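Local coordinates for interphotoreceptor retinoid-binding protein (Xenopus laevis, PDB 1J7X), which probably binds retinoids and ferries them through the matrix between photoreceptors and the retinal pigment epithelium, at residues N262-D265 against D269-L272; L223-S228 against V277-V282; D114-V119 against T215-F220. All coordinates share one frame; numbering follows the deposited sequence.

In the fold
Helix 216-226 ties the three contacts together. Its first turns pack on 114-119 in interaction 3, and its last turn reaches toward 277-279 in interaction 2, the two centres lying about 16 Å apart. Interaction 1 lies against the same helix, its centre about 15 Å from that of interaction 2 and about 18 Å from that of interaction 3. The evidence is direct: Phe263 CZ comes 3.7 Å from Leu223 CD2, and Trp271 CH2 lies 3.8 Å from Glu218 O. All three contacts belong to the part of the chain related to S41 peptidases. None is tied to a known retinoid site; they join parts of the fold, largely by hydrogen bonds in interactions 1 and 2 and by apolar packing in interaction 3.

Interaction 1. Residues N262-D265 against D269-L272; sequences NFID and DYWL
Tyr270 and Ile264 both carry their leading branch beside the backbone N: CG of Tyr270 at chi1 -74° and CG1 of Ile264 at chi1 -48°. With their backbones bridged, these torsions lay the two side chains alongside each other, with Ile264 CG1 over one ring face at 3.7 Å from the centroid of the Tyr270 ring, a CH-pi contact. Beyond it, Ile264 CD1 reaches the phenol end, 3.4 Å from Tyr270 OH. Asn262 meets the ring differently, its CG at the edge, 3.7 Å from Tyr270 CD2.

The backbones join in a single antiparallel bridge, Ile264 and Tyr270 forming a non-hydrogen-bonded pair. Flanking it, Trp271 N donates to Phe263 O at 2.8 Å, and Asp265 N donates to Asp269 O at 2.9 Å. One residue along on each segment, Phe263 and Trp271 form a T-shaped pair: the six-membered ring of Trp271 turns an edge to the face of Phe263, the planes 70° apart; Tyr222 stacks on the indole and Phe175 on the phenyl. Near Asn262 a water accepts the N-H of Phe263, while Asn262 OD1 is bonded to Arg62.

At the turn, Asp265 OD1 takes the N-H of Asp269 at 3.0 Å, from above the carboxylate plane, and that of Asn267 as well. Asp265 OD2 bonds Tyr222 and shares a bridging water with Asp269 OD2. The two acids are like charges, Asp265 OD1 lying 4.2 Å from Asp269 OD2. The water donates a hydrogen bond to each carboxylate, which is likely to ease their repulsion, while the two backbone N-H groups probably stabilise the negative charge of Asp265.

Interaction 2. Residues L223-S228 against V277-V282; sequences LMQSLS and VPDAIV
Helix 216-226 is the crossover of a beta-alpha-beta unit between parallel strands 204-209 and 231-234, and here its last turn meets the loop that leads into edge strand 280-281. At the helix end Ser228 has positive phi and two bonds run back into the last turn, a Schellman motif; one is Ser228 N to Gln225 O at 3.0 Å.

Between helix and loop the contact rests on one amide. Gln225 has CG anti to the backbone N (chi1 -178°), and its chain stays extended beyond CG, which carries the amide out to the loop. There Gln225 NE2 donates to Val277 O at 2.9 Å; the acceptor lies in the amide plane and the bond is nearly straight (166° at the hydrogen). The second bond of this nitrogen, to Asp279 OD2 at 3.2 Å, is weak, although straight. The amide and carboxylate planes stand 78° apart, and Asp279 OD2 also receives the backbone N-H of Ile232 in the neighbouring strand.

On the amide's other arm, a water donates to Gln225 OE1 at 2.8 Å and accepts from Val277 N at 2.8 Å. An alanine at Gln225 would strip Val277 O of its amide donor and is likely to leave the bridging water poorly anchored. With NE2 donating to two oxygens and OE1 accepting from water, the hydrogen bonds fix which way round the amide lies, and Val277 is gripped through both its carbonyl and, via water, its N-H.

Interaction 3. Residues D114-V119 against T215-F220; sequences DQFADV and TAAEEF
Phe116 points into the first turns of helix 216-226, within the beta-beta-alpha spiral fold of this ClpP/crotonase-clan domain. It comes from the loop that joins strand 108-112 to helix 119-137, and the backbones are nearest at Phe116 and Ala216, whose CA atoms are 6.4 Å apart.

The contact is apolar, with no hydrogen bond across it. Phe116 CB lies 3.6 Å from Ala216 CB. Farther out along the ring, Phe116 CE1 approaches Ala217 CA to 3.6 Å, and the end of the ring, Phe116 CZ, comes 3.7 Å from Phe220 CB. Two small alanines thus let the phenyl lie close against the helix backbone.

Of the aromatic contacts, Phe116 and Phe220 meet obliquely, their centroids 5.9 Å apart and their planes at 43°. Phe220 starts toward the loop at CB, but CG is anti to the backbone N (chi1 179°) and the ring leads away, so that mainly its CB and CG meet Phe116. Leu161 of helix 158-163 touches both rings, extending the buried cluster.

Polar bonds hold the two segments from outside the contact. The backbone of Phe116 bonds that of Gly152, while Thr215 OG1, at the helix N-cap, accepts from Gly153 N; the neighbouring loop 152-153 thus links both sides. Glu218 turns from the phenyl and bonds Thr237, Gly239 and Asn240.

One backbone oxygen also lies over the phenyl: Ala216 O, which accepts from Phe220 N at 2.9 Å, stands over the centre of the Phe116 ring, 4.2 Å above its plane.

Interaction 1. Residues N262-D265 against D269-L272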
loop_
_atom_site.group_PDB
_atom_site.type_symbol
_atom_site.label_atom_id
_atom_site.label_comp_id
_atom_site.label_asym_id
_atom_site.label_seq_id
_atom_site.Cartn_x
_atom_site.Cartn_y
_atom_site.Cartn_z
ATOM N N ASN A 262 8.426 3.649 8.264
ATOM C CA ASN A 262 7.188 3.700 9.011
ATOM C C ASN A 262 6.281 4.623 8.239
ATOM O O ASN A 262 6.767 5.635 7.643
ATOM C CB ASN A 262 7.394 4.206 10.481
ATOM C CG ASN A 262 7.517 3.035 11.462
ATOM O OD1 ASN A 262 7.045 1.892 11.135
ATOM N ND2 ASN A 262 8.273 3.206 12.510
ATOM N N PHE A 263 5.005 4.268 8.218
ATOM C CA PHE A 263 4.008 4.976 7.477
ATOM C C PHE A 263 2.972 5.492 8.450
ATOM O O PHE A 263 2.199 4.726 9.084
ATOM C CB PHE A 263 3.383 4.025 6.435
ATOM C CG PHE A 263 2.354 4.641 5.528
ATOM C CD1 PHE A 263 1.073 5.017 6.019
ATOM C CD2 PHE A 263 2.598 4.705 4.178
ATOM C CE1 PHE A 263 0.107 5.344 5.083
ATOM C CE2 PHE A 263 1.680 5.195 3.256
ATOM C CZ PHE A 263 0.389 5.468 3.713
ATOM N N ILE A 264 3.021 6.818 8.712
ATOM C CA ILE A 264 2.133 7.444 9.669
ATOM C C ILE A 264 1.085 8.245 8.982
ATOM O O ILE A 264 1.435 9.155 8.186
ATOM C CB ILE A 264 2.982 8.367 10.692
ATOM C CG1 ILE A 264 4.165 7.619 11.211
ATOM C CG2 ILE A 264 2.053 8.908 11.715
ATOM C CD1 ILE A 264 5.126 8.501 12.025
ATOM N N ASP A 265 -0.180 7.825 9.120
ATOM C CA ASP A 265 -1.254 8.449 8.374
ATOM C C ASP A 265 -1.655 9.760 8.963
ATOM O O ASP A 265 -1.099 10.206 10.016
ATOM C CB ASP A 265 -2.458 7.569 8.142
ATOM C CG ASP A 265 -3.124 7.187 9.394
ATOM O OD1 ASP A 265 -3.171 8.051 10.426
ATOM O OD2 ASP A 265 -3.645 6.021 9.396
ATOM N N ASP A 269 -1.826 7.412 13.028
ATOM C CA ASP A 269 -1.676 6.015 13.214
ATOM C C ASP A 269 -0.540 5.454 12.370
ATOM O O ASP A 269 -0.432 5.780 11.199
ATOM C CB ASP A 269 -2.946 5.296 12.883
ATOM C CG ASP A 269 -4.112 5.709 13.781
ATOM O OD1 ASP A 269 -3.871 5.956 14.955
ATOM O OD2 ASP A 269 -5.281 5.829 13.364
ATOM N N TYR A 270 0.287 4.565 12.972
ATOM C CA TYR A 270 1.309 3.871 12.208
ATOM C C TYR A 270 0.696 2.649 11.525
ATOM O O TYR A 270 0.103 1.771 12.187
ATOM C CB TYR A 270 2.421 3.330 13.172
ATOM C CG TYR A 270 3.320 4.392 13.693
ATOM C CD1 TYR A 270 2.839 5.372 14.586
ATOM C CD2 TYR A 270 4.606 4.435 13.305
ATOM C CE1 TYR A 270 3.703 6.356 15.074
ATOM C CE2 TYR A 270 5.467 5.439 13.752
ATOM C CZ TYR A 270 5.015 6.353 14.670
ATOM O OH TYR A 270 5.783 7.386 15.216
ATOM N N TRP A 271 0.762 2.587 10.229
ATOM C CA TRP A 271 0.260 1.414 9.541
ATOM C C TRP A 271 1.294 0.345 9.431
ATOM O O TRP A 271 2.369 0.549 8.811
ATOM C CB TRP A 271 -0.198 1.854 8.149
ATOM C CG TRP A 271 -1.023 0.815 7.479
ATOM C CD1 TRP A 271 -1.723 -0.172 8.013
ATOM C CD2 TRP A 271 -1.112 0.666 6.053
ATOM N NE1 TRP A 271 -2.247 -0.987 6.999
ATOM C CE2 TRP A 271 -1.919 -0.430 5.793
ATOM C CE3 TRP A 271 -0.610 1.381 4.976
ATOM C CZ2 TRP A 271 -2.251 -0.806 4.513
ATOM C CZ3 TRP A 271 -1.003 0.974 3.652
ATOM C CH2 TRP A 271 -1.761 -0.084 3.477
ATOM N N LEU A 272 1.040 -0.805 10.008
ATOM C CA LEU A 272 1.963 -1.899 9.948
ATOM C C LEU A 272 1.753 -2.847 8.696
ATOM O O LEU A 272 2.322 -3.929 8.607
ATOM C CB LEU A 272 1.884 -2.706 11.205
ATOM C CG LEU A 272 2.314 -1.973 12.474
ATOM C CD1 LEU A 272 3.609 -1.203 12.260
ATOM C CD2 LEU A 272 1.279 -1.066 12.923
HETATM O O HOH W 1 4.334 2.211 10.064
HETATM O O HOH W 2 -6.071 5.863 10.816
#

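Interaction 2. Residues L223-S228 against V277-V282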
loop_
_atom_site.group_PDB
_atom_site.type_symbol
_atom_site.label_atom_id
_atom_site.label_comp_id
_atom_site.label_asym_id
_atom_site.label_seq_id
_atom_site.Cartn_x
_atom_site.Cartn_y
_atom_site.Cartn_z
ATOM N N LEU A 223 -5.283 4.943 2.262
ATOM C CA LEU A 223 -5.359 6.407 2.356
ATOM C C LEU A 223 -6.728 6.969 2.134
ATOM O O LEU A 223 -7.229 7.858 2.914
ATOM C CB LEU A 223 -4.313 7.047 1.438
ATOM C CG LEU A 223 -2.924 6.822 1.961
ATOM C CD1 LEU A 223 -1.989 7.335 0.902
ATOM C CD2 LEU A 223 -2.641 7.594 3.339
HETATM N N MSE A 224 -7.484 6.378 1.209
HETATM C CA MSE A 224 -8.857 6.792 1.019
HETATM C C MSE A 224 -9.640 6.470 2.242
HETATM O O MSE A 224 -10.557 7.226 2.606
HETATM C CB MSE A 224 -9.510 6.195 -0.252
HETATM C CG MSE A 224 -10.246 7.365 -1.125
HETATM SE SE MSE A 224 -9.474 8.456 -2.028
HETATM C CE MSE A 224 -9.233 9.432 -1.134
ATOM N N GLN A 225 -9.282 5.359 2.888
ATOM C CA GLN A 225 -9.977 5.017 4.144
ATOM C C GLN A 225 -9.581 5.886 5.319
ATOM O O GLN A 225 -10.405 6.334 6.074
ATOM C CB GLN A 225 -9.692 3.454 4.420
ATOM C CG GLN A 225 -10.394 2.978 5.642
ATOM C CD GLN A 225 -10.039 1.532 5.943
ATOM O OE1 GLN A 225 -8.848 1.230 6.176
ATOM N NE2 GLN A 225 -11.011 0.624 5.740
ATOM N N SER A 226 -8.288 6.143 5.494
ATOM C CA SER A 226 -7.774 6.900 6.586
ATOM C C SER A 226 -8.231 8.387 6.556
ATOM O O SER A 226 -8.362 9.095 7.592
ATOM C CB SER A 226 -6.241 6.805 6.619
ATOM O OG SER A 226 -5.650 7.451 5.517
ATOM N N LEU A 227 -8.457 8.860 5.334
ATOM C CA LEU A 227 -8.958 10.208 5.133
ATOM C C LEU A 227 -10.470 10.309 5.218
ATOM O O LEU A 227 -11.084 11.405 5.155
ATOM C CB LEU A 227 -8.502 10.746 3.763
ATOM C CG LEU A 227 -7.035 11.043 3.513
ATOM C CD1 LEU A 227 -6.749 11.139 2.012
ATOM C CD2 LEU A 227 -6.696 12.400 4.254
ATOM N N SER A 228 -11.093 9.195 5.503
ATOM C CA SER A 228 -12.535 9.117 5.540
ATOM C C SER A 228 -13.130 9.596 4.219
ATOM O O SER A 228 -14.217 10.123 4.173
ATOM C CB SER A 228 -13.079 9.920 6.783
ATOM O OG SER A 228 -12.473 9.365 7.963
ATOM N N VAL A 277 -7.823 -3.472 5.784
ATOM C CA VAL A 277 -9.007 -4.140 6.306
ATOM C C VAL A 277 -10.214 -3.353 5.886
ATOM O O VAL A 277 -10.392 -2.186 6.291
ATOM C CB VAL A 277 -8.960 -4.204 7.873
ATOM C CG1 VAL A 277 -10.172 -4.979 8.338
ATOM C CG2 VAL A 277 -7.789 -4.960 8.278
ATOM N N PRO A 278 -11.038 -3.908 5.000
ATOM C CA PRO A 278 -12.223 -3.165 4.489
ATOM C C PRO A 278 -13.201 -2.779 5.587
ATOM O O PRO A 278 -13.276 -3.464 6.635
ATOM C CB PRO A 278 -12.878 -4.170 3.572
ATOM C CG PRO A 278 -11.678 -4.968 3.041
ATOM C CD PRO A 278 -10.847 -5.175 4.292
ATOM N N ASP A 279 -13.973 -1.737 5.329
ATOM C CA ASP A 279 -15.053 -1.315 6.180
ATOM C C ASP A 279 -16.155 -2.417 6.043
ATOM O O ASP A 279 -16.736 -2.886 7.051
ATOM C CB ASP A 279 -15.595 0.013 5.731
ATOM C CG ASP A 279 -14.598 1.054 5.852
ATOM O OD1 ASP A 279 -14.241 1.375 7.024
ATOM O OD2 ASP A 279 -13.975 1.570 4.887
ATOM N N ALA A 280 -16.410 -2.871 4.822
ATOM C CA ALA A 280 -17.420 -3.916 4.576
ATOM C C ALA A 280 -16.728 -5.140 4.002
ATOM O O ALA A 280 -16.383 -5.191 2.809
ATOM C CB ALA A 280 -18.541 -3.405 3.656
ATOM N N ILE A 281 -16.442 -6.115 4.850
ATOM C CA ILE A 281 -15.774 -7.295 4.493
ATOM C C ILE A 281 -16.701 -8.260 3.821
ATOM O O ILE A 281 -17.705 -8.653 4.458
ATOM C CB ILE A 281 -15.081 -7.944 5.701
ATOM C CG1 ILE A 281 -13.956 -7.047 6.232
ATOM C CG2 ILE A 281 -14.512 -9.217 5.319
ATOM C CD1 ILE A 281 -13.247 -7.534 7.492
ATOM N N VAL A 282 -16.411 -8.603 2.587
ATOM C CA VAL A 282 -17.132 -9.590 1.778
ATOM C C VAL A 282 -16.157 -10.239 0.871
ATOM O O VAL A 282 -15.029 -9.794 0.632
ATOM C CB VAL A 282 -18.305 -8.984 0.983
ATOM C CG1 VAL A 282 -19.229 -8.286 1.864
ATOM C CG2 VAL A 282 -17.818 -7.946 0.026
HETATM O O HOH W 3 -7.222 -0.965 6.804
#

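Interaction 3. Residues D114-V119 against T215-F220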
loop_
_atom_site.group_PDB
_atom_site.type_symbol
_atom_site.label_atom_id
_atom_site.label_comp_id
_atom_site.label_asym_id
_atom_site.label_seq_id
_atom_site.Cartn_x
_atom_site.Cartn_y
_atom_site.Cartn_z
ATOM N N ASP A 114 -5.853 -1.784 -13.186
ATOM C CA ASP A 114 -5.227 -2.890 -12.533
ATOM C C ASP A 114 -3.694 -2.767 -12.196
ATOM O O ASP A 114 -3.046 -3.778 -11.853
ATOM C CB ASP A 114 -5.398 -4.113 -13.347
ATOM C CG ASP A 114 -6.814 -4.501 -13.579
ATOM O OD1 ASP A 114 -7.737 -3.994 -12.960
ATOM O OD2 ASP A 114 -7.071 -5.358 -14.473
ATOM N N GLN A 115 -3.170 -1.556 -12.372
ATOM C CA GLN A 115 -1.813 -1.275 -11.996
ATOM C C GLN A 115 -1.696 0.202 -11.633
ATOM O O GLN A 115 -2.573 0.928 -11.973
ATOM C CB GLN A 115 -0.895 -1.651 -13.153
ATOM C CG GLN A 115 -1.054 -0.874 -14.353
ATOM C CD GLN A 115 -0.019 -1.219 -15.385
ATOM O OE1 GLN A 115 -0.200 -2.234 -16.144
ATOM N NE2 GLN A 115 0.973 -0.336 -15.536
ATOM N N PHE A 116 -0.615 0.594 -10.977
ATOM C CA PHE A 116 -0.289 1.982 -10.639
ATOM C C PHE A 116 1.090 2.177 -11.337
ATOM O O PHE A 116 2.066 1.619 -10.966
ATOM C CB PHE A 116 -0.180 2.175 -9.139
ATOM C CG PHE A 116 -1.478 2.517 -8.500
ATOM C CD1 PHE A 116 -2.373 1.534 -8.213
ATOM C CD2 PHE A 116 -1.755 3.838 -8.141
ATOM C CE1 PHE A 116 -3.574 1.890 -7.689
ATOM C CE2 PHE A 116 -2.937 4.179 -7.554
ATOM C CZ PHE A 116 -3.837 3.205 -7.319
ATOM N N ALA A 117 1.138 2.987 -12.334
ATOM C CA ALA A 117 2.411 3.308 -12.967
ATOM C C ALA A 117 3.112 4.456 -12.211
ATOM O O ALA A 117 2.481 5.158 -11.451
ATOM C CB ALA A 117 2.129 3.735 -14.349
ATOM N N ASP A 118 4.397 4.586 -12.452
ATOM C CA ASP A 118 5.203 5.600 -11.839
ATOM C C ASP A 118 4.647 6.996 -12.258
ATOM O O ASP A 118 4.058 7.145 -13.341
ATOM C CB ASP A 118 6.665 5.492 -12.302
ATOM C CG ASP A 118 7.548 6.487 -11.607
ATOM O OD1 ASP A 118 7.875 6.270 -10.420
ATOM O OD2 ASP A 118 7.829 7.562 -12.187
ATOM N N VAL A 119 4.859 7.961 -11.385
ATOM C CA VAL A 119 4.347 9.280 -11.684
ATOM C C VAL A 119 4.912 9.829 -13.044
ATOM O O VAL A 119 4.292 10.687 -13.674
ATOM C CB VAL A 119 4.510 10.248 -10.491
ATOM C CG1 VAL A 119 5.955 10.630 -10.304
ATOM C CG2 VAL A 119 3.590 11.464 -10.648
ATOM N N THR A 215 0.652 -3.505 -3.115
ATOM C CA THR A 215 1.478 -2.307 -3.014
ATOM C C THR A 215 0.719 -0.970 -3.126
ATOM O O THR A 215 -0.176 -0.658 -2.327
ATOM C CB THR A 215 2.631 -2.437 -4.075
ATOM O OG1 THR A 215 2.129 -2.704 -5.401
ATOM C CG2 THR A 215 3.475 -3.713 -3.849
ATOM N N ALA A 216 1.062 -0.256 -4.206
ATOM C CA ALA A 216 0.482 1.081 -4.400
ATOM C C ALA A 216 -1.027 1.073 -4.289
ATOM O O ALA A 216 -1.666 2.058 -3.886
ATOM C CB ALA A 216 0.891 1.695 -5.695
ATOM N N ALA A 217 -1.694 -0.019 -4.777
ATOM C CA ALA A 217 -3.158 -0.090 -4.680
ATOM C C ALA A 217 -3.638 -0.133 -3.226
ATOM O O ALA A 217 -4.675 0.408 -2.912
ATOM C CB ALA A 217 -3.688 -1.282 -5.516
ATOM N N GLU A 218 -2.901 -0.862 -2.403
ATOM C CA GLU A 218 -3.231 -0.932 -0.970
ATOM C C GLU A 218 -3.077 0.441 -0.273
ATOM O O GLU A 218 -3.905 0.857 0.460
ATOM C CB GLU A 218 -2.321 -1.988 -0.301
ATOM C CG GLU A 218 -2.507 -3.410 -0.812
ATOM C CD GLU A 218 -1.647 -4.444 -0.030
ATOM O OE1 GLU A 218 -2.053 -4.813 1.175
ATOM O OE2 GLU A 218 -0.567 -4.836 -0.520
ATOM N N GLU A 219 -1.998 1.129 -0.675
ATOM C CA GLU A 219 -1.731 2.465 -0.145
ATOM C C GLU A 219 -2.802 3.387 -0.483
ATOM O O GLU A 219 -3.305 4.125 0.368
ATOM C CB GLU A 219 -0.402 3.003 -0.591
ATOM C CG GLU A 219 0.764 2.405 0.167
ATOM C CD GLU A 219 2.157 3.013 -0.229
ATOM O OE1 GLU A 219 2.189 4.202 -0.607
ATOM O OE2 GLU A 219 3.181 2.232 -0.114
ATOM N N PHE A 220 -3.251 3.312 -1.741
ATOM C CA PHE A 220 -4.399 4.175 -2.226
ATOM C C PHE A 220 -5.645 3.901 -1.468
ATOM O O PHE A 220 -6.344 4.850 -0.959
ATOM C CB PHE A 220 -4.620 4.037 -3.754
ATOM C CG PHE A 220 -5.730 4.848 -4.256
ATOM C CD1 PHE A 220 -5.566 6.132 -4.583
ATOM C CD2 PHE A 220 -7.004 4.282 -4.454
ATOM C CE1 PHE A 220 -6.720 6.915 -4.937
ATOM C CE2 PHE A 220 -8.017 5.000 -4.903
ATOM C CZ PHE A 220 -7.892 6.308 -5.148
#